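Local coordinates for protein berberine bridge enzyme-like 28 (Arabidopsis thaliana, PDB 5D79) that is a secreted, FAD-dependent oxidoreductase of the berberine bridge enzyme-like family, involved in adaptation to salt stress, at residues P46-T51 with I81-K86; S63-P68 with R358-L363; R105-G110 with D129-R134; I203-V208 with L240-K245. One frame throughout, in Å; residues are numbered along the deposited sequence.

Interaction 1: P46-T51 with I81-K86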
# COMPACT_ATOMS: atom_id res chain seq x y z
N PRO A 46 27.88 15.31 7.08
CA PRO A 46 27.63 16.42 6.16
C PRO A 46 26.94 15.99 4.87
O PRO A 46 25.95 16.60 4.49
CB PRO A 46 29.05 16.94 5.87
CG PRO A 46 29.81 16.63 7.11
CD PRO A 46 29.25 15.32 7.61
N LYS A 47 27.44 14.94 4.22
CA LYS A 47 27.00 14.56 2.88
C LYS A 47 25.72 13.71 2.85
O LYS A 47 25.45 13.02 1.87
CB LYS A 47 28.13 13.83 2.15
CG LYS A 47 28.83 12.76 2.97
CD LYS A 47 30.18 12.36 2.35
CE LYS A 47 31.23 13.47 2.49
NZ LYS A 47 32.52 13.11 1.83
N VAL A 48 24.95 13.75 3.93
CA VAL A 48 23.63 13.12 3.95
C VAL A 48 22.57 14.18 4.28
O VAL A 48 21.43 13.87 4.59
CB VAL A 48 23.56 11.95 4.96
CG1 VAL A 48 24.67 10.92 4.66
CG2 VAL A 48 23.64 12.45 6.40
N ILE A 49 22.99 15.44 4.20
CA ILE A 49 22.11 16.59 4.40
C ILE A 49 22.06 17.43 3.12
O ILE A 49 23.03 18.10 2.77
CB ILE A 49 22.60 17.45 5.56
CG1 ILE A 49 22.81 16.59 6.81
CG2 ILE A 49 21.64 18.62 5.81
CD1 ILE A 49 23.40 17.33 8.00
N HIS A 50 20.92 17.39 2.43
CA HIS A 50 20.78 18.05 1.13
C HIS A 50 19.83 19.25 1.17
O HIS A 50 18.73 19.17 1.70
CB HIS A 50 20.27 17.05 0.07
CG HIS A 50 20.90 15.69 0.15
ND1 HIS A 50 21.91 15.29 -0.69
CD2 HIS A 50 20.65 14.64 0.97
CE1 HIS A 50 22.26 14.05 -0.39
NE2 HIS A 50 21.51 13.63 0.61
N THR A 51 20.25 20.37 0.58
CA THR A 51 19.33 21.48 0.37
C THR A 51 19.41 21.97 -1.08
O THR A 51 20.17 21.43 -1.88
CB THR A 51 19.61 22.61 1.33
OG1 THR A 51 19.03 23.82 0.83
CG2 THR A 51 21.09 22.78 1.49
N ILE A 81 16.40 17.76 2.50
CA ILE A 81 16.24 16.31 2.53
C ILE A 81 17.42 15.70 3.27
O ILE A 81 18.56 16.06 3.03
CB ILE A 81 16.17 15.70 1.12
CG1 ILE A 81 15.01 16.31 0.33
CG2 ILE A 81 16.06 14.18 1.18
CD1 ILE A 81 15.06 16.00 -1.15
N ILE A 82 17.15 14.78 4.19
CA ILE A 82 18.20 14.08 4.89
C ILE A 82 18.10 12.58 4.58
O ILE A 82 17.03 11.98 4.71
CB ILE A 82 18.13 14.32 6.43
CG1 ILE A 82 18.05 15.82 6.75
CG2 ILE A 82 19.31 13.70 7.13
CD1 ILE A 82 16.63 16.37 6.92
N THR A 83 19.21 12.00 4.13
CA THR A 83 19.28 10.56 3.86
C THR A 83 20.14 9.89 4.93
O THR A 83 21.33 9.64 4.71
CB THR A 83 19.86 10.24 2.43
OG1 THR A 83 21.24 10.62 2.33
CG2 THR A 83 19.06 10.94 1.34
N PRO A 84 19.54 9.58 6.09
CA PRO A 84 20.25 8.98 7.23
C PRO A 84 20.94 7.66 6.86
O PRO A 84 20.47 6.95 5.97
CB PRO A 84 19.13 8.74 8.25
CG PRO A 84 17.86 8.68 7.42
CD PRO A 84 18.08 9.67 6.33
N VAL A 85 22.05 7.34 7.54
CA VAL A 85 22.75 6.09 7.29
C VAL A 85 22.85 5.23 8.56
O VAL A 85 23.17 4.05 8.49
CB VAL A 85 24.17 6.33 6.74
CG1 VAL A 85 24.10 7.03 5.38
CG2 VAL A 85 25.02 7.12 7.73
N LYS A 86 22.57 5.84 9.71
CA LYS A 86 22.51 5.10 10.96
C LYS A 86 21.32 5.62 11.75
O LYS A 86 20.84 6.72 11.49
CB LYS A 86 23.81 5.24 11.75
CG LYS A 86 24.27 6.66 11.96
CD LYS A 86 25.71 6.73 12.44
CE LYS A 86 26.20 8.17 12.56
NZ LYS A 86 26.31 8.88 11.24

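Interaction 2: S63-P68 with R358-L363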
# COMPACT_ATOMS: atom_id res chain seq x y z
N SER A 63 13.93 11.11 -7.28
CA SER A 63 14.26 9.70 -7.52
C SER A 63 13.20 8.68 -7.09
O SER A 63 12.90 7.74 -7.82
CB SER A 63 15.60 9.35 -6.85
OG SER A 63 15.90 10.25 -5.80
N SER A 64 12.63 8.86 -5.90
CA SER A 64 11.61 7.94 -5.44
C SER A 64 10.22 8.56 -5.44
O SER A 64 9.43 8.24 -4.56
CB SER A 64 11.94 7.40 -4.04
OG SER A 64 12.76 8.28 -3.31
N ILE A 65 9.91 9.43 -6.40
CA ILE A 65 8.53 9.87 -6.60
C ILE A 65 7.83 8.89 -7.53
O ILE A 65 8.09 8.86 -8.73
CB ILE A 65 8.42 11.31 -7.16
CG1 ILE A 65 8.84 12.34 -6.10
CG2 ILE A 65 6.99 11.59 -7.59
CD1 ILE A 65 8.76 13.80 -6.54
N GLN A 66 6.97 8.06 -6.95
CA GLN A 66 6.32 6.98 -7.68
C GLN A 66 4.88 7.33 -8.05
O GLN A 66 4.08 6.47 -8.43
CB GLN A 66 6.38 5.69 -6.87
CG GLN A 66 7.81 5.20 -6.62
CD GLN A 66 8.51 4.65 -7.87
OE1 GLN A 66 8.05 4.84 -9.00
NE2 GLN A 66 9.63 3.96 -7.66
N ASN A 67 4.57 8.62 -7.94
CA ASN A 67 3.43 9.22 -8.62
C ASN A 67 3.89 10.57 -9.22
O ASN A 67 3.84 11.61 -8.55
CB ASN A 67 2.24 9.40 -7.66
CG ASN A 67 0.92 9.53 -8.40
OD1 ASN A 67 0.88 9.82 -9.61
ND2 ASN A 67 -0.18 9.32 -7.68
N PRO A 68 4.39 10.52 -10.47
CA PRO A 68 5.07 11.62 -11.17
C PRO A 68 4.32 12.96 -11.21
O PRO A 68 4.96 14.02 -11.26
CB PRO A 68 5.24 11.06 -12.59
CG PRO A 68 5.35 9.60 -12.38
CD PRO A 68 4.40 9.28 -11.25
N ARG A 358 14.82 -0.54 -8.45
CA ARG A 358 14.05 0.52 -7.82
C ARG A 358 13.94 1.67 -8.80
O ARG A 358 14.36 2.78 -8.49
CB ARG A 358 14.70 0.99 -6.51
CG ARG A 358 14.52 0.05 -5.33
CD ARG A 358 15.36 0.50 -4.16
NE ARG A 358 14.81 1.65 -3.43
CZ ARG A 358 14.76 1.72 -2.10
NH1 ARG A 358 14.25 2.80 -1.50
NH2 ARG A 358 15.21 0.71 -1.36
N GLU A 359 13.42 1.41 -9.98
CA GLU A 359 13.38 2.46 -10.98
C GLU A 359 12.10 3.29 -10.86
O GLU A 359 11.08 2.81 -10.33
CB GLU A 359 13.54 1.88 -12.39
CG GLU A 359 14.96 1.38 -12.69
CD GLU A 359 16.04 2.43 -12.40
OE1 GLU A 359 16.02 3.52 -13.02
OE2 GLU A 359 16.92 2.16 -11.54
N ARG A 360 12.18 4.54 -11.30
CA ARG A 360 11.08 5.48 -11.22
C ARG A 360 9.97 5.06 -12.18
O ARG A 360 10.25 4.65 -13.30
CB ARG A 360 11.56 6.90 -11.53
CG ARG A 360 10.70 8.02 -10.96
CD ARG A 360 11.32 9.38 -11.23
NE ARG A 360 10.47 10.50 -10.82
CZ ARG A 360 9.44 10.97 -11.52
NH1 ARG A 360 9.10 10.39 -12.67
NH2 ARG A 360 8.75 12.00 -11.08
N THR A 361 8.72 5.13 -11.74
CA THR A 361 7.61 4.88 -12.64
C THR A 361 7.44 6.03 -13.63
O THR A 361 7.95 7.14 -13.42
CB THR A 361 6.29 4.69 -11.88
OG1 THR A 361 5.26 4.37 -12.82
CG2 THR A 361 5.93 5.96 -11.14
N SER A 362 6.72 5.77 -14.71
CA SER A 362 6.49 6.80 -15.72
C SER A 362 5.01 7.10 -15.83
O SER A 362 4.61 7.98 -16.60
CB SER A 362 7.06 6.37 -17.08
OG SER A 362 6.15 5.55 -17.79
N LEU A 363 4.20 6.39 -15.05
CA LEU A 363 2.75 6.53 -15.08
C LEU A 363 2.21 7.20 -13.83
O LEU A 363 2.35 6.67 -12.72
CB LEU A 363 2.06 5.17 -15.26
CG LEU A 363 2.46 4.37 -16.51
CD1 LEU A 363 1.55 3.19 -16.71
CD2 LEU A 363 2.45 5.28 -17.74
O HOH W 1 12.99 4.78 -7.22
O HOH W 2 8.12 1.76 -9.71

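Interaction 3: R105-G110 with D129-R134. With FAD (flavin-adenine dinucleotide), chain E.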
# COMPACT_ATOMS: atom_id res chain seq x y z
N ARG A 105 8.65 15.13 6.85
CA ARG A 105 7.92 14.02 6.25
C ARG A 105 8.88 12.86 6.05
O ARG A 105 10.03 13.08 5.71
CB ARG A 105 7.29 14.43 4.93
CG ARG A 105 6.16 15.43 5.06
CD ARG A 105 4.99 14.86 5.85
NE ARG A 105 4.02 15.90 6.18
CZ ARG A 105 2.94 16.18 5.47
NH1 ARG A 105 2.65 15.48 4.38
NH2 ARG A 105 2.12 17.15 5.86
N THR A 106 8.42 11.64 6.27
CA THR A 106 9.28 10.46 6.14
C THR A 106 8.99 9.65 4.88
O THR A 106 7.87 9.20 4.66
CB THR A 106 9.14 9.54 7.35
OG1 THR A 106 9.61 10.21 8.52
CG2 THR A 106 9.94 8.27 7.15
N ARG A 107 10.02 9.45 4.05
CA ARG A 107 9.84 8.68 2.83
C ARG A 107 10.63 7.38 2.86
O ARG A 107 11.82 7.38 3.19
CB ARG A 107 10.24 9.51 1.61
CG ARG A 107 9.98 8.78 0.30
CD ARG A 107 9.99 9.71 -0.89
NE ARG A 107 11.32 10.18 -1.21
CZ ARG A 107 11.59 11.06 -2.16
NH1 ARG A 107 10.60 11.57 -2.89
NH2 ARG A 107 12.85 11.42 -2.39
N SER A 108 9.97 6.27 2.52
CA SER A 108 10.66 5.01 2.29
C SER A 108 10.94 4.81 0.80
O SER A 108 12.05 5.01 0.35
CB SER A 108 9.86 3.82 2.84
OG SER A 108 9.75 3.90 4.24
N ALA A 109 9.92 4.44 0.03
CA ALA A 109 10.13 4.24 -1.40
C ALA A 109 9.15 5.06 -2.20
O ALA A 109 9.13 4.99 -3.43
CB ALA A 109 10.03 2.77 -1.77
N GLY A 110 8.30 5.82 -1.51
CA GLY A 110 7.56 6.91 -2.13
C GLY A 110 6.36 6.58 -2.99
O GLY A 110 6.04 7.31 -3.94
N ASP A 129 14.43 10.78 4.03
CA ASP A 129 14.43 9.73 3.01
C ASP A 129 15.23 8.53 3.54
O ASP A 129 16.41 8.67 3.87
CB ASP A 129 15.02 10.26 1.70
CG ASP A 129 14.83 9.31 0.50
OD1 ASP A 129 15.13 8.10 0.61
OD2 ASP A 129 14.39 9.79 -0.57
N LEU A 130 14.58 7.37 3.61
CA LEU A 130 15.16 6.19 4.26
C LEU A 130 15.90 5.27 3.31
O LEU A 130 16.22 4.14 3.67
CB LEU A 130 14.06 5.39 4.96
CG LEU A 130 13.35 6.16 6.07
CD1 LEU A 130 12.15 5.39 6.56
CD2 LEU A 130 14.31 6.42 7.21
N ARG A 131 16.20 5.76 2.12
CA ARG A 131 16.81 4.97 1.07
C ARG A 131 18.10 4.24 1.47
O ARG A 131 18.43 3.22 0.89
CB ARG A 131 17.09 5.86 -0.14
CG ARG A 131 18.19 6.89 0.07
CD ARG A 131 18.30 7.74 -1.16
NE ARG A 131 16.96 8.04 -1.64
CZ ARG A 131 16.69 8.74 -2.74
NH1 ARG A 131 17.68 9.21 -3.49
NH2 ARG A 131 15.43 8.96 -3.09
N ASN A 132 18.83 4.77 2.45
CA ASN A 132 20.11 4.19 2.85
C ASN A 132 19.98 3.10 3.91
O ASN A 132 20.91 2.32 4.12
CB ASN A 132 21.04 5.29 3.38
CG ASN A 132 21.55 6.19 2.28
OD1 ASN A 132 21.59 5.80 1.11
ND2 ASN A 132 21.96 7.41 2.65
N LEU A 133 18.83 3.06 4.58
CA LEU A 133 18.57 2.05 5.60
C LEU A 133 17.61 0.99 5.08
O LEU A 133 16.41 1.04 5.34
CB LEU A 133 18.01 2.70 6.88
CG LEU A 133 18.92 3.71 7.58
CD1 LEU A 133 18.24 4.32 8.80
CD2 LEU A 133 20.24 3.05 7.96
N ARG A 134 18.15 0.04 4.34
CA ARG A 134 17.34 -0.99 3.69
C ARG A 134 17.92 -2.38 3.89
O ARG A 134 17.70 -3.28 3.08
CB ARG A 134 17.19 -0.69 2.20
CG ARG A 134 18.49 -0.56 1.45
CD ARG A 134 18.22 -0.26 -0.01
NE ARG A 134 19.17 0.69 -0.56
CZ ARG A 134 19.30 0.96 -1.85
NH1 ARG A 134 20.19 1.86 -2.26
NH2 ARG A 134 18.54 0.34 -2.74
PA FAD E . 5.96 6.26 0.98
O1A FAD E . 5.43 7.42 0.16
O2A FAD E . 7.46 6.31 1.16
O5B FAD E . 5.19 6.21 2.40
C5B FAD E . 3.77 6.32 2.47
C4B FAD E . 3.29 6.80 3.85
O4B FAD E . 3.93 6.05 4.86
C3B FAD E . 3.63 8.27 4.07
O3B FAD E . 2.62 8.92 4.81
C2B FAD E . 4.93 8.19 4.86
O2B FAD E . 5.12 9.32 5.70
C1B FAD E . 4.79 6.88 5.63
N9A FAD E . 6.06 6.19 5.91
C8A FAD E . 6.95 5.61 5.03
N7A FAD E . 7.98 5.08 5.74
C5A FAD E . 7.76 5.30 7.05
C6A FAD E . 8.48 4.98 8.21
N6A FAD E . 9.49 4.12 8.17
N1A FAD E . 7.98 5.36 9.44
C2A FAD E . 6.78 6.03 9.53
N3A FAD E . 6.09 6.35 8.38
C4A FAD E . 6.56 5.99 7.17
N1 FAD E . -0.79 -1.48 -1.49
C2 FAD E . -1.35 -2.71 -1.23
O2 FAD E . -1.47 -3.12 -0.07
N3 FAD E . -1.77 -3.51 -2.29
C4 FAD E . -1.64 -3.08 -3.60
O4 FAD E . -1.91 -3.86 -4.52
C4X FAD E . -1.05 -1.84 -3.86
N5 FAD E . -0.77 -1.43 -5.15
C5X FAD E . 0.08 -0.36 -5.37
C6 FAD E . 0.58 -0.07 -6.64
C7 FAD E . 1.43 1.02 -6.83
C7M FAD E . 1.95 1.32 -8.21
C8 FAD E . 1.82 1.80 -5.75
C8M FAD E . 2.72 3.00 -5.94
C9 FAD E . 1.32 1.52 -4.48
C9A FAD E . 0.41 0.47 -4.30
N10 FAD E . -0.12 0.21 -3.04
C10 FAD E . -0.60 -1.06 -2.78
C1' FAD E . -0.09 1.25 -1.97
C2' FAD E . 1.15 1.20 -1.10
O2' FAD E . 1.14 0.00 -0.35
C3' FAD E . 1.14 2.42 -0.20
O3' FAD E . 1.27 3.57 -1.00
C4' FAD E . 2.28 2.43 0.79
O4' FAD E . 1.96 3.22 1.89
C5' FAD E . 3.49 3.06 0.14
O5' FAD E . 4.63 2.75 0.91
P FAD E . 6.03 3.40 0.46
O1P FAD E . 7.05 3.21 1.55
O2P FAD E . 6.50 2.81 -0.84
O3P FAD E . 5.53 4.91 0.21
O HOH W 3 13.53 6.95 -0.91

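Interaction 4: I203-V208 with L240-K245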
# COMPACT_ATOMS: atom_id res chain seq x y z
N ILE A 203 6.30 -9.14 14.25
CA ILE A 203 6.39 -9.61 15.63
C ILE A 203 7.24 -8.73 16.55
O ILE A 203 7.29 -8.95 17.75
CB ILE A 203 6.93 -11.05 15.65
CG1 ILE A 203 8.22 -11.14 14.84
CG2 ILE A 203 5.90 -12.02 15.10
CD1 ILE A 203 8.93 -12.47 14.98
N ASP A 204 7.92 -7.74 15.97
CA ASP A 204 8.71 -6.75 16.73
C ASP A 204 9.05 -5.64 15.74
O ASP A 204 8.88 -5.81 14.54
CB ASP A 204 9.98 -7.37 17.35
CG ASP A 204 10.59 -6.49 18.46
OD1 ASP A 204 10.39 -5.26 18.47
OD2 ASP A 204 11.30 -7.04 19.33
N ALA A 205 9.53 -4.51 16.25
CA ALA A 205 9.83 -3.38 15.39
C ALA A 205 10.66 -2.38 16.14
O ALA A 205 10.68 -2.38 17.36
CB ALA A 205 8.55 -2.72 14.90
N LEU A 206 11.36 -1.53 15.40
CA LEU A 206 12.08 -0.41 16.01
C LEU A 206 11.44 0.88 15.53
O LEU A 206 11.23 1.05 14.34
CB LEU A 206 13.57 -0.43 15.64
CG LEU A 206 14.40 -1.66 16.01
CD1 LEU A 206 15.77 -1.55 15.37
CD2 LEU A 206 14.51 -1.79 17.50
N VAL A 207 11.12 1.77 16.46
CA VAL A 207 10.57 3.07 16.08
C VAL A 207 11.25 4.21 16.87
O VAL A 207 11.60 4.06 18.04
CB VAL A 207 9.02 3.08 16.29
CG1 VAL A 207 8.66 2.86 17.75
CG2 VAL A 207 8.39 4.37 15.77
N VAL A 208 11.50 5.34 16.20
CA VAL A 208 11.92 6.54 16.90
C VAL A 208 10.70 7.40 17.20
O VAL A 208 9.96 7.78 16.28
CB VAL A 208 12.95 7.36 16.09
CG1 VAL A 208 13.18 8.74 16.73
CG2 VAL A 208 14.26 6.58 15.96
N LEU A 240 12.00 2.38 12.14
CA LEU A 240 13.33 2.11 11.64
C LEU A 240 13.45 0.72 11.02
O LEU A 240 14.19 0.52 10.04
CB LEU A 240 14.35 2.27 12.76
CG LEU A 240 14.58 3.68 13.30
CD1 LEU A 240 15.63 3.62 14.39
CD2 LEU A 240 14.99 4.65 12.19
N SER A 241 12.71 -0.23 11.59
CA SER A 241 12.86 -1.62 11.17
C SER A 241 11.64 -2.46 11.54
O SER A 241 10.94 -2.17 12.51
CB SER A 241 14.13 -2.19 11.80
OG SER A 241 14.57 -3.33 11.10
N TRP A 242 11.38 -3.50 10.75
CA TRP A 242 10.34 -4.48 11.05
C TRP A 242 10.99 -5.81 11.40
O TRP A 242 11.97 -6.20 10.76
CB TRP A 242 9.38 -4.72 9.88
CG TRP A 242 8.64 -3.55 9.34
CD1 TRP A 242 8.78 -2.99 8.10
CD2 TRP A 242 7.60 -2.81 9.99
NE1 TRP A 242 7.91 -1.94 7.95
CE2 TRP A 242 7.17 -1.80 9.10
CE3 TRP A 242 7.00 -2.89 11.26
CZ2 TRP A 242 6.17 -0.89 9.42
CZ3 TRP A 242 6.01 -1.97 11.58
CH2 TRP A 242 5.60 -0.98 10.66
N LYS A 243 10.45 -6.51 12.39
CA LYS A 243 10.81 -7.92 12.56
C LYS A 243 9.68 -8.77 12.02
O LYS A 243 8.61 -8.83 12.61
CB LYS A 243 11.11 -8.28 14.02
CG LYS A 243 11.77 -9.67 14.15
CD LYS A 243 12.22 -9.98 15.56
CE LYS A 243 12.76 -11.40 15.64
NZ LYS A 243 13.59 -11.62 16.87
N VAL A 244 9.92 -9.40 10.87
CA VAL A 244 8.89 -10.16 10.18
C VAL A 244 8.85 -11.62 10.60
O VAL A 244 9.84 -12.20 11.06
CB VAL A 244 9.06 -10.08 8.63
CG1 VAL A 244 8.98 -8.64 8.16
CG2 VAL A 244 10.37 -10.71 8.19
N LYS A 245 7.67 -12.22 10.48
CA LYS A 245 7.50 -13.65 10.62
C LYS A 245 7.33 -14.25 9.22
O LYS A 245 6.40 -13.90 8.50
CB LYS A 245 6.30 -13.96 11.51
CG LYS A 245 6.20 -15.41 11.93
CD LYS A 245 7.46 -15.81 12.69
CE LYS A 245 7.69 -17.30 12.60
NZ LYS A 245 8.88 -17.69 13.39

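Interaction 1: P46-T51 with I81-K86
Two short antiparallel strands pair here at the margin of the four-stranded mixed sheet of the FAD-binding domain, 49-50 being an outermost strand and 80-82 its neighbour. His50 and Ile81 form the hydrogen-bonded pair: His50 N donates to Ile81 O at 2.8 Å, nearly along the C=O axis, and Ile81 N donates to His50 O. One step on, Ile49 and Ile82 make the non-hydrogen-bonded pair, and Thr83 N donates to Val48 O at 2.9 Å. That same carbonyl is brushed by the CA of Ile82, 3.3 Å from Val48 O. The imidazole of His50, its CG anti to the carbonyl carbon, turns its edge to the neighbouring strand, with Ile81 O and Thr83 OG1 near its plane. ND1 of the imidazole has a weak bond to Ser56 O, and NE2 of His50 also a weak one, 3.5 Å long, to OG1 of Thr83. An alanine at His50 would lose that bond and the ring's contact with Thr83 CG2, probably leaving Thr83 less firmly held. Beta-branched isoleucines suit the strand: Ile81 shares a face with His50, and both touch Ile60 of helix 58-63, while Ile82 turns to the other face and meets Val93 of helix 87-100. CG1 of Val48 meets CG1 of Val85 at 4.0 Å, the two side chains crossing at about a right angle.

Interaction 2: S63-P68 with R358-L363
A loop-to-loop contact beside the flavin site joins the loop that follows helix 58-63 to the irregular chain leading into strand 363-372. Its centre is the carboxamide of Gln66, bent at chi2 (-71°) so that both polar ends face the backbone of the other loop. OE1 of Gln66 accepts from Thr361 N at 2.8 Å, in the carbonyl plane and on a lone pair, while NE2 donates to Glu359 O at 3.2 Å in an almost straight bond that arrives above that carbonyl's plane. Glutamine suits the place because one flat group offers an acceptor and a donor together. The side chain of Gln66 also touches His111, the residue known to carry the FAD covalently though not joined to it in this structure, so both bonds fix a side chain lying against the attachment site. Thr361 completes an ST turn: its OG1 accepts from Leu363 N, and its CG2 packs against the CD of Pro68 at 3.7 Å. Arg360 runs extended from CG to NE with Ile65 O over one face of its guanidinium, sliding past the Pro68 ring; its NE is bonded to Asp62 O and its NH1 to Glu435. A water bridges Ser63 O and Arg358 O.

Interaction 3: R105-G110 with D129-R134
Parallel strand pairing and a buried charge network meet here at the FAD pocket. Arg107 and Asp129 are partners in the parallel bridge, and Arg107 O accepts from Leu130 N at 2.8 Å, nearly along its C=O axis. Both side chains leave with CG anti to the backbone N and lie on one face of the sheet. Arg107, bent at chi3, grips the carboxylate side-on: Arg107 NH2 lies 2.9 Å from Asp129 OD2 and NE a little farther, with OD2 in the guanidinium plane and the carboxylate turned 82° against it; NH1 bonds Leu61 O. The other oxygen, OD1, accepts from Arg131 N on its anti lone pair, making an Asx turn, and from Arg131 NE above the carboxylate plane. A water held by Ser108 O also donates to OD1. The second arginine adds a salt bridge from Arg131 NH2 to Asp129 OD2, 2.8 Å long, and bonds Ser63 OG. Aspartate suits the place: OD2 takes both arginines and OD1 the backbone N and NE of Arg131. On the cofactor side, Ser108 N and Gly110 N bond O2A of FAD, Ser108 OG donates to adenine N7A at 2.6 Å, and Thr106 O receives the ribose hydroxyl O2B. With Arg107 NH2 and Arg131 NH2 3.6 Å apart the two arginines would repel each other, so the carboxylate that both grip is likely to stay ionised and to offset the repulsion.

Interaction 4: I203-V208 with L240-K245
Strands 202-208 and 238-248 run antiparallel, at 175°, in the second sheet of the FAD-binding (PCMH-type) region, and a classic beta bulge interrupts them where Leu240 and Ser241 both face Leu206. The backbone bonds come first. Leu206 O accepts from Leu240 N at 2.7 Å and, weakly, from Ser241 N, and Leu206 N donates to Ser241 O. Farther along, Lys243 N reaches Asp204 O, and Ile203 N binds Lys243 O at 2.8 Å, almost straight at 172°. Within the first strand, Asp204 OD1 turns back to accept from Ala205 N in a very short bond of 2.5 Å, and also from Arg217 N. The apolar contacts follow. The small methyl of Ala205 lets the Trp242 indole lie near it, CB to CE3 at 4.0 Å, while the indole NE1 donates to Val179 O. Val208 meets Leu240 through CG2 and CD1, 3.6 Å apart, and both are covered by Val90 of helix 87-100. Ile203 carries CG1 in the crowded position between its N and carbonyl carbon, which lays CG1 and CD1 along Lys243 and leaves CG2 to meet CB of Lys245. An alanine in place of Ile203 would lose these branches and probably leave the aliphatic chain of Lys243 and CB of Lys245 less well packed. Lys243 is extended beyond CG, so its CE lies 4.0 Å from CD1 of Ile203.

From the N terminus, interaction 1 closes the first loop, bringing the outermost strand 49-50 against strand 80-82. Interaction 2 starts inside that loop, after helix 58-63, and ends near residue 360, so the two cross along the chain; it ties the FAD-binding part to the run into the seven-stranded antiparallel sheet. Interactions 3 and 4 nest in the long loop it closes and follow one another in series. Interaction 3 shares the four-stranded sheet with interaction 1, touching it through Ile82 O and Asp129 N, and meets interaction 2 through Ser63 OG with Arg131 NH2 and the backbone of Gln66 with Gly110. Interaction 4 belongs to another sheet, its centre about 15 Å from that of interaction 3.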